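Local coordinates for N-terminal domain of PorA (28-171) (Porphyromonas gingivalis ATCC 33277, PDB 6KJK), which is a cargo protein of the type IX secretion system and affects PorXY-SigP signalling, this part being its N-terminal domain, at residues 33-38 with 93-98; 107-112 with 129-134. One frame throughout, in Å; residues are numbered along the deposited sequence.

Contact 1: residues 33-38 with 93-98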
ATOM      1  N   GLU A  33      13.315   0.994   7.537  1.00 16.58           N
ATOM      2  CA  GLU A  33      12.107   1.456   6.862  1.00 16.73           C
ATOM      3  C   GLU A  33      12.135   0.971   5.426  1.00 15.73           C
ATOM      4  O   GLU A  33      13.163   1.096   4.749  1.00 16.91           O
ATOM      5  CB  GLU A  33      11.967   2.979   6.901  1.00 20.98           C
ATOM      6  CG  GLU A  33      10.629   3.468   6.350  1.00 25.56           C
ATOM      7  CD  GLU A  33      10.515   4.973   6.272  1.00 36.32           C
ATOM      8  OE1 GLU A  33      10.639   5.521   5.152  1.00 39.10           O
ATOM      9  OE2 GLU A  33      10.277   5.602   7.325  1.00 45.18           O
ATOM     10  N   MET A  34      11.022   0.402   4.968  1.00 12.86           N
ATOM     11  CA  MET A  34      10.819   0.034   3.577  1.00 12.81           C
ATOM     12  C   MET A  34       9.569   0.744   3.091  1.00 12.39           C
ATOM     13  O   MET A  34       8.633   0.973   3.867  1.00 12.92           O
ATOM     14  CB  MET A  34      10.665  -1.481   3.436  1.00 12.78           C
ATOM     15  CG  MET A  34      11.881  -2.189   4.019  1.00 13.28           C
ATOM     16  SD  MET A  34      11.858  -3.979   3.894  1.00 13.91           S
ATOM     17  CE  MET A  34      12.172  -4.171   2.136  1.00 15.14           C
ATOM     18  N   LYS A  35       9.534   1.118   1.814  1.00 11.93           N
ATOM     19  CA  LYS A  35       8.416   1.923   1.334  1.00 11.89           C
ATOM     20  C   LYS A  35       7.938   1.470  -0.027  1.00 13.41           C
ATOM     21  O   LYS A  35       8.738   1.341  -0.962  1.00 15.47           O
ATOM     22  CB  LYS A  35       8.807   3.390   1.282  1.00 16.53           C
ATOM     23  CG  LYS A  35       7.705   4.297   0.793  1.00 21.80           C
ATOM     24  CD  LYS A  35       8.279   5.690   0.671  1.00 33.01           C
ATOM     25  CE  LYS A  35       7.306   6.751   1.113  1.00 43.41           C
ATOM     26  NZ  LYS A  35       7.538   8.040   0.388  1.00 46.77           N
ATOM     27  N   PHE A  36       6.633   1.272  -0.150  1.00 11.07           N
ATOM     28  CA  PHE A  36       5.954   1.097  -1.427  1.00 12.01           C
ATOM     29  C   PHE A  36       5.347   2.423  -1.843  1.00 10.86           C
ATOM     30  O   PHE A  36       4.766   3.140  -1.023  1.00 10.94           O
ATOM     31  CB  PHE A  36       4.827   0.068  -1.251  1.00 11.55           C
ATOM     32  CG  PHE A  36       3.858   0.025  -2.392  1.00 10.99           C
ATOM     33  CD1 PHE A  36       4.090  -0.793  -3.477  1.00 12.62           C
ATOM     34  CD2 PHE A  36       2.732   0.815  -2.408  1.00 12.12           C
ATOM     35  CE1 PHE A  36       3.215  -0.830  -4.531  1.00 13.22           C
ATOM     36  CE2 PHE A  36       1.853   0.789  -3.466  1.00 14.31           C
ATOM     37  CZ  PHE A  36       2.092  -0.052  -4.531  1.00 13.30           C
ATOM     38  N   LYS A  37       5.500   2.753  -3.123  1.00 11.26           N
ATOM     39  CA  LYS A  37       4.932   3.973  -3.679  1.00 11.08           C
ATOM     40  C   LYS A  37       4.224   3.648  -4.983  1.00 10.15           C
ATOM     41  O   LYS A  37       4.767   2.930  -5.832  1.00 12.25           O
ATOM     42  CB  LYS A  37       6.019   5.037  -3.974  1.00 13.87           C
ATOM     43  CG  LYS A  37       6.559   5.748  -2.727  1.00 27.66           C
ATOM     44  CD  LYS A  37       7.727   6.650  -3.119  1.00 32.08           C
ATOM     45  CE  LYS A  37       7.230   7.804  -3.976  1.00 37.52           C
ATOM     46  NZ  LYS A  37       8.111   9.005  -3.882  1.00 42.05           N
ATOM     47  N   GLY A  38       3.043   4.204  -5.159  1.00  9.84           N
ATOM     48  CA  GLY A  38       2.324   4.041  -6.398  1.00 11.62           C
ATOM     49  C   GLY A  38       1.296   5.135  -6.532  1.00 10.59           C
ATOM     50  O   GLY A  38       1.349   6.160  -5.838  1.00 10.21           O
ATOM     51  N   SER A  93       1.122   5.499  -0.738  1.00  8.84           N
ATOM     52  CA  SER A  93       2.352   4.943  -0.203  1.00  9.85           C
ATOM     53  C   SER A  93       2.064   4.098   1.025  1.00  9.65           C
ATOM     54  O   SER A  93       1.087   4.316   1.753  1.00  9.54           O
ATOM     55  CB  SER A  93       3.408   5.986   0.112  1.00 12.49           C
ATOM     56  OG  SER A  93       3.004   6.823   1.156  1.00 14.67           O
ATOM     57  N   LEU A  94       2.943   3.134   1.262  1.00  9.38           N
ATOM     58  CA  LEU A  94       2.872   2.307   2.458  1.00  9.01           C
ATOM     59  C   LEU A  94       4.281   2.139   2.985  1.00  9.63           C
ATOM     60  O   LEU A  94       5.150   1.635   2.263  1.00 10.99           O
ATOM     61  CB  LEU A  94       2.260   0.938   2.120  1.00  9.88           C
ATOM     62  CG  LEU A  94       2.096  -0.036   3.284  1.00 10.06           C
ATOM     63  CD1 LEU A  94       1.118   0.512   4.297  1.00 10.93           C
ATOM     64  CD2 LEU A  94       1.640  -1.408   2.774  1.00 12.67           C
ATOM     65  N   ARG A  95       4.515   2.570   4.209  1.00 10.68           N
ATOM     66  CA  ARG A  95       5.816   2.463   4.829  1.00 10.62           C
ATOM     67  C   ARG A  95       5.746   1.375   5.890  1.00 11.76           C
ATOM     68  O   ARG A  95       4.802   1.335   6.697  1.00 13.68           O
ATOM     69  CB  ARG A  95       6.149   3.788   5.496  1.00 12.98           C
ATOM     70  CG  ARG A  95       6.605   4.874   4.544  1.00 20.19           C
ATOM     71  CD  ARG A  95       6.748   6.172   5.339  1.00 26.78           C
ATOM     72  NE  ARG A  95       7.490   7.240   4.668  1.00 39.61           N
ATOM     73  CZ  ARG A  95       6.924   8.192   3.931  1.00 44.15           C
ATOM     74  NH1 ARG A  95       5.608   8.190   3.733  1.00 44.75           N
ATOM     75  NH2 ARG A  95       7.673   9.135   3.370  1.00 50.84           N
ATOM     76  N   TYR A  96       6.750   0.519   5.926  1.00 11.23           N
ATOM     77  CA  TYR A  96       6.826  -0.584   6.873  1.00 10.81           C
ATOM     78  C   TYR A  96       8.115  -0.388   7.641  1.00 11.71           C
ATOM     79  O   TYR A  96       9.191  -0.289   7.034  1.00 12.80           O
ATOM     80  CB  TYR A  96       6.841  -1.892   6.091  1.00 11.27           C
ATOM     81  CG  TYR A  96       7.018  -3.151   6.923  1.00 10.32           C
ATOM     82  CD1 TYR A  96       6.390  -3.327   8.159  1.00 12.04           C
ATOM     83  CD2 TYR A  96       7.821  -4.153   6.455  1.00 10.76           C
ATOM     84  CE1 TYR A  96       6.582  -4.479   8.888  1.00 11.42           C
ATOM     85  CE2 TYR A  96       8.023  -5.329   7.181  1.00 11.78           C
ATOM     86  CZ  TYR A  96       7.379  -5.483   8.404  1.00 11.34           C
ATOM     87  OH  TYR A  96       7.525  -6.635   9.179  1.00 13.00           O
ATOM     88  N   THR A  97       8.026  -0.316   8.971  1.00 12.18           N
ATOM     89  CA  THR A  97       9.181  -0.036   9.809  1.00 13.75           C
ATOM     90  C   THR A  97       9.297  -1.140  10.847  1.00 15.96           C
ATOM     91  O   THR A  97       8.287  -1.671  11.313  1.00 14.18           O
ATOM     92  CB  THR A  97       9.034   1.299  10.497  1.00 17.04           C
ATOM     93  OG1 THR A  97       7.797   1.334  11.190  1.00 22.87           O
ATOM     94  CG2 THR A  97       9.017   2.406   9.486  1.00 16.98           C
ATOM     95  N   PHE A  98      10.521  -1.513  11.188  1.00 16.05           N
ATOM     96  CA  PHE A  98      10.725  -2.688  12.030  1.00 15.95           C
ATOM     97  C   PHE A  98      12.174  -2.702  12.486  1.00 17.62           C
ATOM     98  O   PHE A  98      13.000  -1.961  11.953  1.00 18.48           O
ATOM     99  CB  PHE A  98      10.390  -3.993  11.279  1.00 14.93           C
ATOM    100  CG  PHE A  98      11.090  -4.104   9.942  1.00 14.72           C
ATOM    101  CD1 PHE A  98      12.350  -4.689   9.840  1.00 16.81           C
ATOM    102  CD2 PHE A  98      10.501  -3.603   8.801  1.00 15.42           C
ATOM    103  CE1 PHE A  98      13.003  -4.748   8.621  1.00 16.88           C
ATOM    104  CE2 PHE A  98      11.137  -3.660   7.574  1.00 15.41           C
ATOM    105  CZ  PHE A  98      12.390  -4.227   7.477  1.00 17.71           C
TER
HETATM  106  O   HOH W   1       4.277   9.105   1.041  1.00 33.98           O
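Lys35 and Arg95 run alongside each other in the same direction on the partly exposed face of two antiparallel strands. Lys35 CE sits over the centre of the Arg95 guanidinium, 3.2 Å from Arg95 CZ. The two charged ends are close, with Lys35 NZ 3.2 Å from Arg95 NH2; both are donors, so this is no hydrogen bond. Two things probably ease the repulsion. Glu33 OE1 reaches the guanidinium edge in a long salt bridge, 3.6 Å from Arg95 NE, with the carboxylate and guanidinium planes 86° apart. One water accepts from Arg95 NH1 and, weakly, from Lys35 NZ, and is 2.6 Å from Ser93 OG. Glu33 CG packs on Thr97 CG2.

The buried face is mostly apolar. Its buried hydroxyl, Tyr96 OH, is held by His105 NE2 and Ile60 N. Met34 SD lies in the plane of the Phe98 ring, at its edge and 3.6 Å from Phe98 CZ, a Met-aromatic contact. Chi1 of 52° puts Phe98 CG between backbone N and carbonyl carbon, and ring atoms CE2 and CZ meet Met34 CG and SD. Phe36 and Leu94 meet through their CB atoms.

Two-way backbone bonds of Met34 with Tyr96 and Phe36 with Leu94 set the register. Strand 64-69 pairs with the other edge of strand 90-99. Such an amphipathic strand pair is typical of a beta sandwich; the core is shared with the sheet of strand 125-133.

Contact 2: residues 107-112 with 129-134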
ATOM      1  N   GLY A 107       7.520  -8.901   5.269  1.00 13.56           N
ATOM      2  CA  GLY A 107       6.243  -8.276   5.640  1.00 14.48           C
ATOM      3  C   GLY A 107       5.345  -8.321   4.415  1.00 12.32           C
ATOM      4  O   GLY A 107       5.814  -8.162   3.294  1.00 17.38           O
ATOM      5  N   ALA A 108       4.078  -8.608   4.598  1.00 11.66           N
ATOM      6  CA  ALA A 108       3.171  -8.758   3.467  1.00 12.46           C
ATOM      7  C   ALA A 108       1.870  -8.028   3.762  1.00 12.15           C
ATOM      8  O   ALA A 108       1.308  -8.160   4.864  1.00 12.35           O
ATOM      9  CB  ALA A 108       2.891 -10.240   3.180  1.00 15.30           C
ATOM     10  N   PHE A 109       1.396  -7.257   2.783  1.00 10.09           N
ATOM     11  CA  PHE A 109       0.196  -6.463   2.935  1.00 10.28           C
ATOM     12  C   PHE A 109      -0.628  -6.582   1.673  1.00 11.19           C
ATOM     13  O   PHE A 109      -0.089  -6.817   0.581  1.00 12.60           O
ATOM     14  CB  PHE A 109       0.553  -4.986   3.147  1.00 10.63           C
ATOM     15  CG  PHE A 109       1.367  -4.748   4.403  1.00  9.62           C
ATOM     16  CD1 PHE A 109       2.748  -4.844   4.390  1.00 10.82           C
ATOM     17  CD2 PHE A 109       0.730  -4.454   5.609  1.00 10.83           C
ATOM     18  CE1 PHE A 109       3.472  -4.605   5.553  1.00 11.86           C
ATOM     19  CE2 PHE A 109       1.455  -4.211   6.735  1.00 12.24           C
ATOM     20  CZ  PHE A 109       2.815  -4.277   6.720  1.00 10.34           C
ATOM     21  N   THR A 110      -1.924  -6.377   1.809  1.00 10.05           N
ATOM     22  CA  THR A 110      -2.788  -6.195   0.648  1.00 10.39           C
ATOM     23  C   THR A 110      -3.468  -4.853   0.805  1.00 10.12           C
ATOM     24  O   THR A 110      -3.945  -4.527   1.893  1.00 10.91           O
ATOM     25  CB  THR A 110      -3.811  -7.328   0.527  1.00 11.40           C
ATOM     26  OG1 THR A 110      -3.106  -8.571   0.378  1.00 13.34           O
ATOM     27  CG2 THR A 110      -4.738  -7.124  -0.671  1.00 12.14           C
ATOM     28  N   PHE A 111      -3.491  -4.073  -0.266  1.00  9.63           N
ATOM     29  CA  PHE A 111      -4.199  -2.803  -0.313  1.00  9.93           C
ATOM     30  C   PHE A 111      -5.290  -2.941  -1.359  1.00  8.72           C
ATOM     31  O   PHE A 111      -5.011  -3.361  -2.504  1.00 10.49           O
ATOM     32  CB  PHE A 111      -3.247  -1.675  -0.699  1.00 10.77           C
ATOM     33  CG  PHE A 111      -3.956  -0.375  -0.963  1.00 10.61           C
ATOM     34  CD1 PHE A 111      -4.265   0.502   0.076  1.00 10.68           C
ATOM     35  CD2 PHE A 111      -4.353  -0.048  -2.250  1.00 10.85           C
ATOM     36  CE1 PHE A 111      -4.923   1.713  -0.190  1.00 11.85           C
ATOM     37  CE2 PHE A 111      -5.024   1.145  -2.524  1.00 12.66           C
ATOM     38  CZ  PHE A 111      -5.289   2.016  -1.494  1.00 12.93           C
ATOM     39  N   SER A 112      -6.501  -2.518  -1.022  1.00  9.21           N
ATOM     40  CA  SER A 112      -7.553  -2.406  -2.024  1.00 10.58           C
ATOM     41  C   SER A 112      -8.238  -1.062  -1.943  1.00 11.04           C
ATOM     42  O   SER A 112      -8.413  -0.480  -0.873  1.00 11.27           O
ATOM     43  CB  SER A 112      -8.636  -3.484  -1.857  1.00 12.51           C
ATOM     44  OG  SER A 112      -8.089  -4.778  -2.052  1.00 13.82           O
ATOM     45  N   ILE A 129       1.568  -6.385  -1.601  1.00 11.21           N
ATOM     46  CA  ILE A 129       2.874  -5.780  -1.426  1.00 10.94           C
ATOM     47  C   ILE A 129       3.667  -6.684  -0.492  1.00 11.57           C
ATOM     48  O   ILE A 129       3.233  -6.945   0.644  1.00 13.03           O
ATOM     49  CB  ILE A 129       2.737  -4.382  -0.817  1.00 11.85           C
ATOM     50  CG1 ILE A 129       1.897  -3.516  -1.733  1.00 11.73           C
ATOM     51  CG2 ILE A 129       4.110  -3.747  -0.561  1.00 15.65           C
ATOM     52  CD1 ILE A 129       1.385  -2.306  -1.067  1.00 14.78           C
ATOM     53  N   ASN A 130       4.830  -7.146  -0.940  1.00 12.81           N
ATOM     54  CA  ASN A 130       5.728  -7.939  -0.103  1.00 13.01           C
ATOM     55  C   ASN A 130       6.994  -7.145   0.146  1.00 13.03           C
ATOM     56  O   ASN A 130       7.677  -6.744  -0.810  1.00 15.27           O
ATOM     57  CB  ASN A 130       6.109  -9.255  -0.781  1.00 15.88           C
ATOM     58  CG  ASN A 130       4.952 -10.203  -0.914  1.00 20.27           C
ATOM     59  OD1 ASN A 130       4.076 -10.270  -0.044  1.00 20.70           O
ATOM     60  ND2 ASN A 130       4.929 -10.948  -2.014  1.00 24.41           N
ATOM     61  N   PHE A 131       7.284  -6.865   1.394  1.00 12.77           N
ATOM     62  CA  PHE A 131       8.530  -6.236   1.790  1.00 12.07           C
ATOM     63  C   PHE A 131       9.488  -7.358   2.146  1.00 12.72           C
ATOM     64  O   PHE A 131       9.392  -7.945   3.223  1.00 13.23           O
ATOM     65  CB  PHE A 131       8.287  -5.347   3.002  1.00 11.75           C
ATOM     66  CG  PHE A 131       7.402  -4.140   2.711  1.00 11.22           C
ATOM     67  CD1 PHE A 131       7.929  -3.031   2.050  1.00 13.21           C
ATOM     68  CD2 PHE A 131       6.065  -4.100   3.065  1.00 12.53           C
ATOM     69  CE1 PHE A 131       7.153  -1.906   1.779  1.00 14.23           C
ATOM     70  CE2 PHE A 131       5.298  -2.972   2.807  1.00 12.07           C
ATOM     71  CZ  PHE A 131       5.841  -1.871   2.166  1.00 11.28           C
ATOM     72  N   LYS A 132      10.396  -7.672   1.236  1.00 12.48           N
ATOM     73  CA  LYS A 132      11.358  -8.763   1.424  1.00 14.43           C
ATOM     74  C   LYS A 132      12.648  -8.158   1.963  1.00 16.65           C
ATOM     75  O   LYS A 132      13.488  -7.652   1.204  1.00 18.07           O
ATOM     76  CB  LYS A 132      11.568  -9.527   0.125  1.00 16.27           C
ATOM     77  CG  LYS A 132      10.330 -10.243  -0.335  1.00 18.97           C
ATOM     78  CD  LYS A 132      10.600 -11.096  -1.552  1.00 28.07           C
ATOM     79  CE  LYS A 132       9.347 -11.821  -1.984  1.00 26.52           C
ATOM     80  NZ  LYS A 132       9.555 -12.553  -3.264  1.00 36.09           N
ATOM     81  N   TYR A 133      12.795  -8.198   3.281  1.00 15.76           N
ATOM     82  CA  TYR A 133      13.945  -7.641   3.976  1.00 16.07           C
ATOM     83  C   TYR A 133      15.069  -8.673   4.023  1.00 18.74           C
ATOM     84  O   TYR A 133      14.871  -9.795   4.508  1.00 19.08           O
ATOM     85  CB  TYR A 133      13.536  -7.297   5.400  1.00 17.79           C
ATOM     86  CG  TYR A 133      14.624  -6.807   6.312  1.00 17.17           C
ATOM     87  CD1 TYR A 133      15.234  -5.578   6.105  1.00 19.03           C
ATOM     88  CD2 TYR A 133      15.025  -7.574   7.420  1.00 19.16           C
ATOM     89  CE1 TYR A 133      16.208  -5.105   6.972  1.00 20.73           C
ATOM     90  CE2 TYR A 133      15.995  -7.116   8.287  1.00 19.74           C
ATOM     91  CZ  TYR A 133      16.587  -5.894   8.067  1.00 22.08           C
ATOM     92  OH  TYR A 133      17.543  -5.460   8.955  1.00 23.12           O
ATOM     93  N   LYS A 134      16.247  -8.290   3.526  1.00 19.32           N
ATOM     94  CA  LYS A 134      17.455  -9.131   3.582  1.00 19.38           C
ATOM     95  C   LYS A 134      17.177 -10.551   3.096  1.00 21.64           C
ATOM     96  O   LYS A 134      17.503 -11.543   3.758  1.00 23.82           O
ATOM     97  CB  LYS A 134      18.093  -9.115   4.973  1.00 20.94           C
ATOM     98  CG  LYS A 134      18.602  -7.760   5.391  1.00 20.32           C
ATOM     99  CD  LYS A 134      19.341  -7.783   6.725  1.00 21.94           C
ATOM    100  CE  LYS A 134      19.898  -6.406   7.062  1.00 23.70           C
ATOM    101  NZ  LYS A 134      20.505  -6.285   8.409  1.00 28.19           N
TER
HETATM  102  O   HOH W   2       1.219  -9.512  -0.043  1.00 18.99           O
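A beta hairpin of strands 105-115 and 125-133 contains this contact, and Phe109 and Phe131 meet on its buried face. Their rings meet through their edges, without stacking, with planes at 79°. Both carry CG anti to the carbonyl carbon, chi1 -62° in Phe109. Phe109 CD1 lies in the plane of the Phe131 ring, at its edge, 3.5 Å from Phe131 CE2. Ile129 CG2 sits 3.6 Å above one face of the same ring, nearer its edge than its centre. Gly107, the partner of Phe131, adds no side chain here.

Phe109 and Ile129 bond in both directions through their backbones, and the bond from Ile129 N to Phe109 O is nearly straight at 177°. Gly107 and Phe131 do the same, but the bond from Gly107 N to Phe131 O is more bent. On the other face Asn130 OD1 approaches Ala108 CB to 3.4 Å. A water lies 3.0 Å from Asn130 OD1 and 3.1 Å from Phe109 O.

Strand 48-58 pairs with the other edge of strand 105-115, and strand 18-22 runs parallel to strand 125-133 on its far side. Phe109, Ile129 and Phe131 pack against side chains of strand 90-99, and Ile129 and Phe131 also reach strand 31-42.

Contacts 1 and 2 hold different strand pairs, one in each sheet of a beta sandwich. Their centres are about 9 Å apart, and their apolar faces share one core. Met34 CB comes within 3.4 Å of Phe131 CD1. Phe36 packs on Ile129, while Tyr96 meets the rings of both Phe109 and Phe131. Contact 1 is only partly buried, contact 2 more so. Both pairs are joined by four backbone bonds. The outer face is charged, with a long salt bridge, in contact 1 and holds Ala108, Asn130 and a water in contact 2. On the inner face, sulfur meets ring in contact 1 and ring meets ring in contact 2. Contact 2 is a local hairpin, whereas 54 residues separate the segments of contact 1.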